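PDB 1J1I: meta cleavage compound hydrolase from Janthinobacterium, which hydrolyses a carbon-carbon bond of the ring-opened meta-cleavage product in carbazole degradation, very probably releasing anthranilate. Local coordinates for residues Thr119-Gly122 and Val123-His127; Arg93-His96 and Asp97-Ala101. All coordinates share one frame; numbering follows the deposited sequence.

Interaction 1. Residues Thr119-Gly122 and Val123-His127; sequences TGLG and VSVLH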
ATOM      1  N   THR A 119       3.159 -17.728  11.231  1.00 17.27           N
ATOM      2  CA  THR A 119       4.156 -17.950  12.266  1.00 20.74           C
ATOM      3  C   THR A 119       4.712 -16.624  12.794  1.00 20.35           C
ATOM      4  O   THR A 119       4.940 -16.478  13.993  1.00 17.01           O
ATOM      5  CB  THR A 119       5.292 -18.866  11.744  1.00 20.18           C
ATOM      6  OG1 THR A 119       4.729 -20.115  11.312  1.00 21.98           O
ATOM      7  CG2 THR A 119       6.307 -19.152  12.850  1.00 18.94           C
ATOM      8  N   GLY A 120       4.917 -15.659  11.901  1.00 18.40           N
ATOM      9  CA  GLY A 120       5.402 -14.356  12.322  1.00 19.59           C
ATOM     10  C   GLY A 120       4.335 -13.678  13.172  1.00 19.29           C
ATOM     11  O   GLY A 120       4.634 -13.000  14.169  1.00 16.14           O
ATOM     12  N   LEU A 121       3.082 -13.871  12.778  1.00 19.12           N
ATOM     13  CA  LEU A 121       1.951 -13.294  13.496  1.00 16.63           C
ATOM     14  C   LEU A 121       1.904 -13.881  14.905  1.00 20.10           C
ATOM     15  O   LEU A 121       1.703 -13.158  15.882  1.00 18.42           O
ATOM     16  CB  LEU A 121       0.643 -13.592  12.744  1.00 15.57           C
ATOM     17  CG  LEU A 121      -0.623 -12.830  13.170  1.00 18.88           C
ATOM     18  CD1 LEU A 121      -1.686 -12.952  12.086  1.00 19.66           C
ATOM     19  CD2 LEU A 121      -1.149 -13.364  14.496  1.00 19.93           C
ATOM     20  N   GLY A 122       2.103 -15.191  15.003  1.00 19.77           N
ATOM     21  CA  GLY A 122       2.091 -15.849  16.299  1.00 19.46           C
ATOM     22  C   GLY A 122       3.148 -15.283  17.233  1.00 19.18           C
ATOM     23  O   GLY A 122       2.875 -15.012  18.409  1.00 19.73           O
ATOM     24  N   VAL A 123       4.360 -15.105  16.718  1.00 16.63           N
ATOM     25  CA  VAL A 123       5.453 -14.554  17.516  1.00 17.71           C
ATOM     26  C   VAL A 123       5.135 -13.103  17.901  1.00 20.21           C
ATOM     27  O   VAL A 123       5.483 -12.644  18.990  1.00 17.79           O
ATOM     28  CB  VAL A 123       6.797 -14.596  16.733  1.00 18.54           C
ATOM     29  CG1 VAL A 123       7.847 -13.753  17.445  1.00 22.84           C
ATOM     30  CG2 VAL A 123       7.286 -16.043  16.620  1.00 19.73           C
ATOM     31  N   SER A 124       4.464 -12.389  17.004  1.00 18.69           N
ATOM     32  CA  SER A 124       4.106 -10.999  17.265  1.00 19.34           C
ATOM     33  C   SER A 124       3.079 -10.848  18.380  1.00 20.34           C
ATOM     34  O   SER A 124       2.919  -9.759  18.934  1.00 20.70           O
ATOM     35  CB  SER A 124       3.598 -10.335  15.987  1.00 19.00           C
ATOM     36  OG  SER A 124       4.653 -10.251  15.041  1.00 19.83           O
ATOM     37  N   VAL A 125       2.376 -11.931  18.709  1.00 17.95           N
ATOM     38  CA  VAL A 125       1.402 -11.875  19.789  1.00 21.92           C
ATOM     39  C   VAL A 125       1.989 -12.452  21.084  1.00 22.90           C
ATOM     40  O   VAL A 125       1.855 -11.851  22.153  1.00 23.73           O
ATOM     41  CB  VAL A 125       0.108 -12.637  19.434  1.00 21.80           C
ATOM     42  CG1 VAL A 125      -0.797 -12.745  20.677  1.00 17.49           C
ATOM     43  CG2 VAL A 125      -0.626 -11.903  18.308  1.00 21.44           C
ATOM     44  N   LEU A 126       2.636 -13.611  20.983  1.00 24.27           N
ATOM     45  CA  LEU A 126       3.234 -14.263  22.150  1.00 24.30           C
ATOM     46  C   LEU A 126       4.552 -13.659  22.626  1.00 22.37           C
ATOM     47  O   LEU A 126       4.862 -13.711  23.818  1.00 19.86           O
ATOM     48  CB  LEU A 126       3.471 -15.752  21.876  1.00 27.04           C
ATOM     49  CG  LEU A 126       2.307 -16.741  21.998  1.00 34.01           C
ATOM     50  CD1 LEU A 126       1.252 -16.445  20.969  1.00 30.97           C
ATOM     51  CD2 LEU A 126       2.838 -18.156  21.815  1.00 32.63           C
ATOM     52  N   HIS A 127       5.333 -13.098  21.709  1.00 19.47           N
ATOM     53  CA  HIS A 127       6.631 -12.537  22.080  1.00 20.59           C
ATOM     54  C   HIS A 127       6.907 -11.207  21.389  1.00 21.57           C
ATOM     55  O   HIS A 127       7.974 -11.022  20.795  1.00 21.93           O
ATOM     56  CB  HIS A 127       7.732 -13.530  21.707  1.00 24.09           C
ATOM     57  CG  HIS A 127       7.428 -14.945  22.086  1.00 24.86           C
ATOM     58  ND1 HIS A 127       7.372 -15.371  23.396  1.00 23.17           N
ATOM     59  CD2 HIS A 127       7.153 -16.032  21.324  1.00 25.80           C
ATOM     60  CE1 HIS A 127       7.077 -16.658  23.424  1.00 24.32           C
ATOM     61  NE2 HIS A 127       6.938 -17.083  22.181  1.00 28.84           N
TER

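Interaction 2. Residues Arg93-His96 and Asp97-Ala101; sequences RHLH and DFIKA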
ATOM      1  N   ARG A  93       7.376 -21.312  18.438  1.00 23.57           N
ATOM      2  CA  ARG A  93       8.454 -21.446  19.413  1.00 20.45           C
ATOM      3  C   ARG A  93       9.799 -21.461  18.702  1.00 20.64           C
ATOM      4  O   ARG A  93      10.765 -20.852  19.167  1.00 17.64           O
ATOM      5  CB  ARG A  93       8.303 -22.739  20.217  1.00 27.64           C
ATOM      6  CG  ARG A  93       9.372 -22.913  21.295  1.00 35.14           C
ATOM      7  CD  ARG A  93       9.480 -24.363  21.739  1.00 47.64           C
ATOM      8  NE  ARG A  93       8.192 -24.911  22.155  1.00 47.77           N
ATOM      9  CZ  ARG A  93       7.989 -26.187  22.471  1.00 54.50           C
ATOM     10  NH1 ARG A  93       6.782 -26.596  22.837  1.00 52.32           N
ATOM     11  NH2 ARG A  93       8.993 -27.054  22.418  1.00 48.57           N
ATOM     12  N   HIS A  94       9.861 -22.161  17.572  1.00 21.10           N
ATOM     13  CA  HIS A  94      11.104 -22.239  16.819  1.00 21.98           C
ATOM     14  C   HIS A  94      11.570 -20.856  16.380  1.00 22.32           C
ATOM     15  O   HIS A  94      12.738 -20.510  16.549  1.00 19.13           O
ATOM     16  CB  HIS A  94      10.952 -23.138  15.585  1.00 19.82           C
ATOM     17  CG  HIS A  94      12.134 -23.090  14.667  1.00 19.65           C
ATOM     18  ND1 HIS A  94      12.069 -22.567  13.395  1.00 18.82           N
ATOM     19  CD2 HIS A  94      13.423 -23.469  14.850  1.00 17.80           C
ATOM     20  CE1 HIS A  94      13.262 -22.624  12.833  1.00 20.54           C
ATOM     21  NE2 HIS A  94      14.104 -23.168  13.696  1.00 22.30           N
ATOM     22  N   LEU A  95      10.661 -20.069  15.811  1.00 23.74           N
ATOM     23  CA  LEU A  95      11.010 -18.728  15.359  1.00 18.93           C
ATOM     24  C   LEU A  95      11.480 -17.902  16.555  1.00 17.29           C
ATOM     25  O   LEU A  95      12.435 -17.130  16.454  1.00 16.52           O
ATOM     26  CB  LEU A  95       9.809 -18.067  14.675  1.00 18.24           C
ATOM     27  CG  LEU A  95       9.962 -16.607  14.230  1.00 18.00           C
ATOM     28  CD1 LEU A  95      11.196 -16.465  13.343  1.00 18.77           C
ATOM     29  CD2 LEU A  95       8.706 -16.170  13.467  1.00 19.01           C
ATOM     30  N   HIS A  96      10.810 -18.073  17.690  1.00 19.42           N
ATOM     31  CA  HIS A  96      11.187 -17.366  18.910  1.00 18.33           C
ATOM     32  C   HIS A  96      12.624 -17.722  19.289  1.00 18.73           C
ATOM     33  O   HIS A  96      13.437 -16.841  19.580  1.00 19.44           O
ATOM     34  CB  HIS A  96      10.227 -17.741  20.051  1.00 19.82           C
ATOM     35  CG  HIS A  96      10.766 -17.456  21.423  1.00 23.84           C
ATOM     36  ND1 HIS A  96      11.667 -18.286  22.054  1.00 24.07           N
ATOM     37  CD2 HIS A  96      10.526 -16.438  22.284  1.00 24.69           C
ATOM     38  CE1 HIS A  96      11.955 -17.795  23.248  1.00 26.23           C
ATOM     39  NE2 HIS A  96      11.276 -16.674  23.412  1.00 25.33           N
ATOM     40  N   ASP A  97      12.930 -19.017  19.274  1.00 18.10           N
ATOM     41  CA  ASP A  97      14.260 -19.499  19.625  1.00 20.48           C
ATOM     42  C   ASP A  97      15.321 -19.028  18.627  1.00 22.29           C
ATOM     43  O   ASP A  97      16.437 -18.683  19.017  1.00 20.81           O
ATOM     44  CB  ASP A  97      14.263 -21.037  19.728  1.00 19.31           C
ATOM     45  CG  ASP A  97      13.366 -21.559  20.854  1.00 21.76           C
ATOM     46  OD1 ASP A  97      12.954 -20.765  21.722  1.00 19.83           O
ATOM     47  OD2 ASP A  97      13.078 -22.772  20.884  1.00 20.89           O
ATOM     48  N   PHE A  98      14.974 -19.000  17.342  1.00 20.23           N
ATOM     49  CA  PHE A  98      15.912 -18.544  16.322  1.00 19.54           C
ATOM     50  C   PHE A  98      16.268 -17.082  16.572  1.00 19.73           C
ATOM     51  O   PHE A  98      17.437 -16.708  16.554  1.00 21.13           O
ATOM     52  CB  PHE A  98      15.307 -18.692  14.924  1.00 20.51           C
ATOM     53  CG  PHE A  98      16.165 -18.119  13.825  1.00 19.36           C
ATOM     54  CD1 PHE A  98      15.861 -16.884  13.263  1.00 19.63           C
ATOM     55  CD2 PHE A  98      17.277 -18.816  13.353  1.00 17.81           C
ATOM     56  CE1 PHE A  98      16.647 -16.341  12.241  1.00 22.88           C
ATOM     57  CE2 PHE A  98      18.076 -18.287  12.334  1.00 22.07           C
ATOM     58  CZ  PHE A  98      17.757 -17.042  11.773  1.00 19.93           C
ATOM     59  N   ILE A  99      15.253 -16.259  16.805  1.00 20.27           N
ATOM     60  CA  ILE A  99      15.486 -14.845  17.069  1.00 19.59           C
ATOM     61  C   ILE A  99      16.428 -14.672  18.261  1.00 21.93           C
ATOM     62  O   ILE A  99      17.412 -13.938  18.180  1.00 20.67           O
ATOM     63  CB  ILE A  99      14.150 -14.109  17.321  1.00 19.64           C
ATOM     64  CG1 ILE A  99      13.359 -14.035  16.007  1.00 18.95           C
ATOM     65  CG2 ILE A  99      14.404 -12.708  17.849  1.00 22.52           C
ATOM     66  CD1 ILE A  99      11.949 -13.524  16.162  1.00 21.18           C
ATOM     67  N   LYS A 100      16.134 -15.365  19.358  1.00 21.70           N
ATOM     68  CA  LYS A 100      16.965 -15.285  20.559  1.00 20.87           C
ATOM     69  C   LYS A 100      18.391 -15.779  20.293  1.00 21.80           C
ATOM     70  O   LYS A 100      19.358 -15.179  20.759  1.00 20.41           O
ATOM     71  CB  LYS A 100      16.347 -16.119  21.685  1.00 19.88           C
ATOM     72  CG  LYS A 100      14.932 -15.714  22.062  1.00 29.68           C
ATOM     73  CD  LYS A 100      14.871 -14.283  22.561  1.00 35.31           C
ATOM     74  CE  LYS A 100      15.601 -14.121  23.883  1.00 44.13           C
ATOM     75  NZ  LYS A 100      15.026 -14.997  24.937  1.00 47.53           N
ATOM     76  N   ALA A 101      18.511 -16.876  19.549  1.00 21.77           N
ATOM     77  CA  ALA A 101      19.813 -17.457  19.230  1.00 22.04           C
ATOM     78  C   ALA A 101      20.657 -16.561  18.326  1.00 26.29           C
ATOM     79  O   ALA A 101      21.891 -16.636  18.341  1.00 21.60           O
ATOM     80  CB  ALA A 101      19.626 -18.827  18.580  1.00 20.82           C
TER

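Interaction 1. Residues Thr119-Gly122 and Val123-His127
S124 turns its hydroxyl back along the helix onto the carbonyl of G120, and the OG of S124 donates a hydrogen bond to the O of G120 at 2.9 Å. With OG set beside its own backbone N (chi1 -66°), the side chain reaches the acceptor that its amide already uses. The amide N of S124 lies 2.9 Å from the O of G120, and the two donors come from opposite faces of the carbonyl plane, the hydroxyl well above it. Replacing this serine by alanine removes OG and would probably leave the O of G120 to the amide of S124, with the buried space near V131 and L134 less well filled.

The other backbone bonds trace the last turns of the helix. The N of V123 binds the O of T119 at 3.1 Å, whereas the N of V125 makes just a weak bond to the O of L121. V125 N also bonds to the O of G122, 3.1 Å away, and the N of L126 meets the same oxygen at 2.9 Å. One carbonyl is thus shared by an i+3 and an i+4 donor just before H127 leaves helical geometry.

This is helix 114-126 of the alpha/beta hydrolase fold, the helix that follows the nucleophile elbow, with the probable active-site S114 at its start, and it links strands 108-113 and 131-137 in a beta-alpha-beta unit.

One apolar pair joins the segments: L121 and V125 run side by side, CD2 of L121 lying 4.1 Å from CG2 of V125, and both continue onto F217 and V221. Two other methyls rest against carbonyl oxygens. CG2 of V123, beside its backbone N, is 3.5 Å from the O of T119, while CD1 of L126 folds back to 3.4 Å from the O of G122.

Interaction 2. Residues Arg93-His96 and Asp97-Ala101
H96 and D97, neighbours in sequence, join their side chains on a partly exposed flank of the helix, where H96 also packs on L130: ND1 of H96 donates to OD1 of D97 at 2.8 Å. The carboxylate oxygen lies almost in the plane of the imidazole and is met on its anti side, though ND1 is tilted out of the carboxylate plane; ring and carboxylate planes are 73° apart. The bond restrains the rotation of the ring and points to a proton on ND1. CG of K100 packs over one face in a CH-pi contact, 4.0 Å from the centroid of the H96 ring and offset toward the rim. The methylene gets there because it stands beside its own backbone N (chi1 -58°), with CG of K100 3.1 Å from the O of H96; farther out the lysine chain bends at three successive torsions.

R93 and K100 are the solvent-exposed residues. R93 runs alongside D97, but through its aliphatic part: CG of R93 is 3.7 Å from OD2 of D97. The charged ends stay apart, NE of R93 being 5.5 Å from OD2 of D97, so any attraction is probably modest.

The segment belongs to helix 88-101, which packs beside helix 114-126 and against strand 67-71 in the alpha/beta hydrolase fold. Four i-to-i+4 bonds link 93-96 to 97-101, from the N of D97 on the O of R93 through to the N of K100 on the O of H96.

H94, L95, F98 and I99, by contrast, are buried. L95 lays its CD1 4.1 Å from CD1 of I99, and CG1 of I99 sits 3.3 Å from the O of L95. F98, with its ring swung out anti to the backbone N (chi1 174°), sets it edge-to-face with Y30 and against I69 and M71. NE2 of H94 hydrogen-bonds to the hydroxyl of T28.

Overall arrangement
Interaction 2 comes first along the chain, on helix 88-101; strand 108-113 follows, and then helix 114-126 carries interaction 1. Their centres are about 11 Å apart, on the same side of the chain's centre, and the two helices touch directly. L95 bridges them: its CD2 lies 3.5 Å from CG2 of V123 and also packs against the O of T119 and the CA of G120, a glycine with no side chain in the way. Near the end of helix 114-126 the rings of H96 and H127 meet, with their planes at about 50°. The two helices are thus neighbours beside the central sheet, and the one bearing interaction 1 begins at S114, the probable active-site serine.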